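Local coordinates for protein X-PRO dipeptidase (Streptococcus pyogenes M1 GAS, PDB 3O5V) that is probably a manganese-dependent dipeptidase that cleaves Xaa-Pro dipeptides, represented here by its N-terminal creatinase/prolidase domain, without the rest of the enzyme, at residues D6-Y11 and E18-S23. Numbering follows the deposited sequence. Where two conformers were deposited one is given.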
loop_
_atom_site.group_PDB
_atom_site.type_symbol
_atom_site.label_atom_id
_atom_site.label_comp_id
_atom_site.label_asym_id
_atom_site.label_seq_id
_atom_site.Cartn_x
_atom_site.Cartn_y
_atom_site.Cartn_z
ATOM N N ASP A 6 5.780 9.880 -7.695
ATOM C CA ASP A 6 6.651 9.834 -8.891
ATOM C C ASP A 6 8.078 9.376 -8.491
ATOM O O ASP A 6 8.737 8.656 -9.235
ATOM C CB ASP A 6 6.742 11.199 -9.579
ATOM C CG ASP A 6 5.543 11.514 -10.477
ATOM O OD1 ASP A 6 4.767 10.601 -10.831
ATOM O OD2 ASP A 6 5.394 12.698 -10.844
ATOM N N GLN A 7 8.544 9.823 -7.324
ATOM C CA GLN A 7 9.873 9.431 -6.819
ATOM C C GLN A 7 9.909 7.940 -6.447
ATOM O O GLN A 7 10.911 7.254 -6.699
ATOM C CB GLN A 7 10.286 10.290 -5.616
ATOM C CG GLN A 7 10.642 11.756 -5.950
ATOM C CD GLN A 7 11.757 11.882 -7.005
ATOM O OE1 GLN A 7 12.732 11.126 -7.003
ATOM N NE2 GLN A 7 11.595 12.826 -7.917
ATOM N N ILE A 8 8.827 7.443 -5.844
ATOM C CA ILE A 8 8.737 6.007 -5.506
ATOM C C ILE A 8 8.736 5.163 -6.769
ATOM O O ILE A 8 9.461 4.168 -6.855
ATOM C CB ILE A 8 7.515 5.676 -4.621
ATOM C CG1 ILE A 8 7.732 6.277 -3.235
ATOM C CG2 ILE A 8 7.300 4.149 -4.506
ATOM C CD1 ILE A 8 6.460 6.648 -2.563
ATOM N N ARG A 9 7.943 5.566 -7.761
ATOM C CA ARG A 9 7.905 4.842 -9.018
ATOM C C ARG A 9 9.274 4.802 -9.723
ATOM O O ARG A 9 9.640 3.761 -10.278
ATOM C CB ARG A 9 6.776 5.346 -9.929
ATOM C CG ARG A 9 5.359 4.990 -9.389
ATOM C CD ARG A 9 4.256 5.415 -10.348
ATOM N NE ARG A 9 4.064 6.871 -10.322
ATOM C CZ ARG A 9 3.135 7.506 -9.609
ATOM N NH1 ARG A 9 2.260 6.828 -8.858
ATOM N NH2 ARG A 9 3.074 8.838 -9.659
ATOM N N LEU A 10 10.045 5.892 -9.651
ATOM C CA LEU A 10 11.403 5.893 -10.202
ATOM C C LEU A 10 12.263 4.871 -9.454
ATOM O O LEU A 10 12.985 4.070 -10.069
ATOM C CB LEU A 10 12.023 7.286 -10.085
ATOM C CG LEU A 10 13.022 7.764 -11.153
ATOM C CD1 LEU A 10 13.926 8.864 -10.600
ATOM C CD2 LEU A 10 13.823 6.652 -11.816
ATOM N N TYR A 11 12.179 4.909 -8.127
ATOM C CA TYR A 11 12.933 3.983 -7.268
ATOM C C TYR A 11 12.674 2.526 -7.624
ATOM O O TYR A 11 13.622 1.746 -7.801
ATOM C CB TYR A 11 12.587 4.225 -5.799
ATOM C CG TYR A 11 13.343 3.319 -4.846
ATOM C CD1 TYR A 11 14.715 3.477 -4.638
ATOM C CD2 TYR A 11 12.682 2.303 -4.154
ATOM C CE1 TYR A 11 15.409 2.662 -3.748
ATOM C CE2 TYR A 11 13.368 1.479 -3.266
ATOM C CZ TYR A 11 14.729 1.658 -3.077
ATOM O OH TYR A 11 15.408 0.842 -2.206
ATOM N N GLU A 18 8.166 -4.008 -9.204
ATOM C CA GLU A 18 6.918 -3.562 -9.822
ATOM C C GLU A 18 5.918 -2.933 -8.828
ATOM O O GLU A 18 4.896 -2.382 -9.244
ATOM C CB GLU A 18 6.251 -4.724 -10.582
ATOM C CG GLU A 18 7.101 -5.331 -11.720
ATOM C CD GLU A 18 8.178 -6.305 -11.233
ATOM O OE1 GLU A 18 8.006 -6.919 -10.151
ATOM O OE2 GLU A 18 9.201 -6.460 -11.946
ATOM N N LEU A 19 6.200 -3.038 -7.529
ATOM C CA LEU A 19 5.195 -2.697 -6.507
ATOM C C LEU A 19 5.833 -2.323 -5.174
ATOM O O LEU A 19 6.710 -3.036 -4.685
ATOM C CB LEU A 19 4.287 -3.910 -6.265
ATOM C CG LEU A 19 2.780 -3.817 -5.963
ATOM C CD1 LEU A 19 2.281 -4.915 -5.001
ATOM C CD2 LEU A 19 2.250 -2.447 -5.543
ATOM N N ALA A 20 5.390 -1.216 -4.584
ATOM C CA ALA A 20 5.716 -0.899 -3.190
ATOM C C ALA A 20 4.421 -0.940 -2.389
ATOM O O ALA A 20 3.385 -0.435 -2.852
ATOM C CB ALA A 20 6.370 0.475 -3.074
ATOM N N ILE A 21 4.471 -1.546 -1.205
ATOM C CA ILE A 21 3.301 -1.611 -0.329
ATOM C C ILE A 21 3.600 -0.897 0.967
ATOM O O ILE A 21 4.413 -1.369 1.771
ATOM C CB ILE A 21 2.841 -3.083 -0.025
ATOM C CG1 ILE A 21 2.688 -3.890 -1.319
ATOM C CG2 ILE A 21 1.569 -3.083 0.820
ATOM C CD1 ILE A 21 2.172 -5.329 -1.112
ATOM N N PHE A 22 2.975 0.259 1.172
ATOM C CA PHE A 22 3.183 0.979 2.425
ATOM C C PHE A 22 2.122 0.593 3.449
ATOM O O PHE A 22 0.972 0.367 3.075
ATOM C CB PHE A 22 3.218 2.487 2.176
ATOM C CG PHE A 22 4.331 2.909 1.253
ATOM C CD1 PHE A 22 5.594 3.218 1.757
ATOM C CD2 PHE A 22 4.124 2.967 -0.126
ATOM C CE1 PHE A 22 6.638 3.605 0.894
ATOM C CE2 PHE A 22 5.151 3.353 -0.998
ATOM C CZ PHE A 22 6.416 3.664 -0.480
ATOM N N SER A 23 2.516 0.476 4.723
ATOM C CA SER A 23 1.567 0.101 5.789
ATOM C C SER A 23 1.570 1.062 6.985
ATOM O O SER A 23 0.599 1.100 7.753
ATOM C CB SER A 23 1.807 -1.340 6.267
ATOM O OG SER A 23 3.160 -1.486 6.675
#
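With chi1 at -69°, I8 sets CG2 trans to its backbone N and CG1 trans to its carbonyl carbon, turning the ethyl branch to F22 and placing CG2 between A20 CB and the F22 ring. F22 reaches back from the opposite direction, CG anti to the carbonyl carbon (chi1 -61°) and beside the backbone N, with CZ as the atom that meets I8. The ethyl branch of I8 does the closest touching: CD1 lies 3.6 Å from F22 CZ, approaching the far end of the ring obliquely. The methyl branch, CG2, sits 4.1 Å from A20 CB, near the point where the backbones come closest, with 7.9 Å between the CA atoms of I8 and A20. A small residue suits that place, while the long phenylalanine two positions on spans a wider gap; the branched isoleucine serves both. Off the contact, on helix 3-14, R9 NH2 makes a salt bridge to D6 OD1 at 2.7 Å (N-H...O 162°), in the guanidinium plane but from above the carboxylate plane, fitting a partly exposed surface. L31, V47 and Y127 also pack on I8, making the interface a buried apolar core. Such a helix laid against a central strand of a mixed sheet is characteristic of the alpha/beta creatinase/prolidase N-terminal domain.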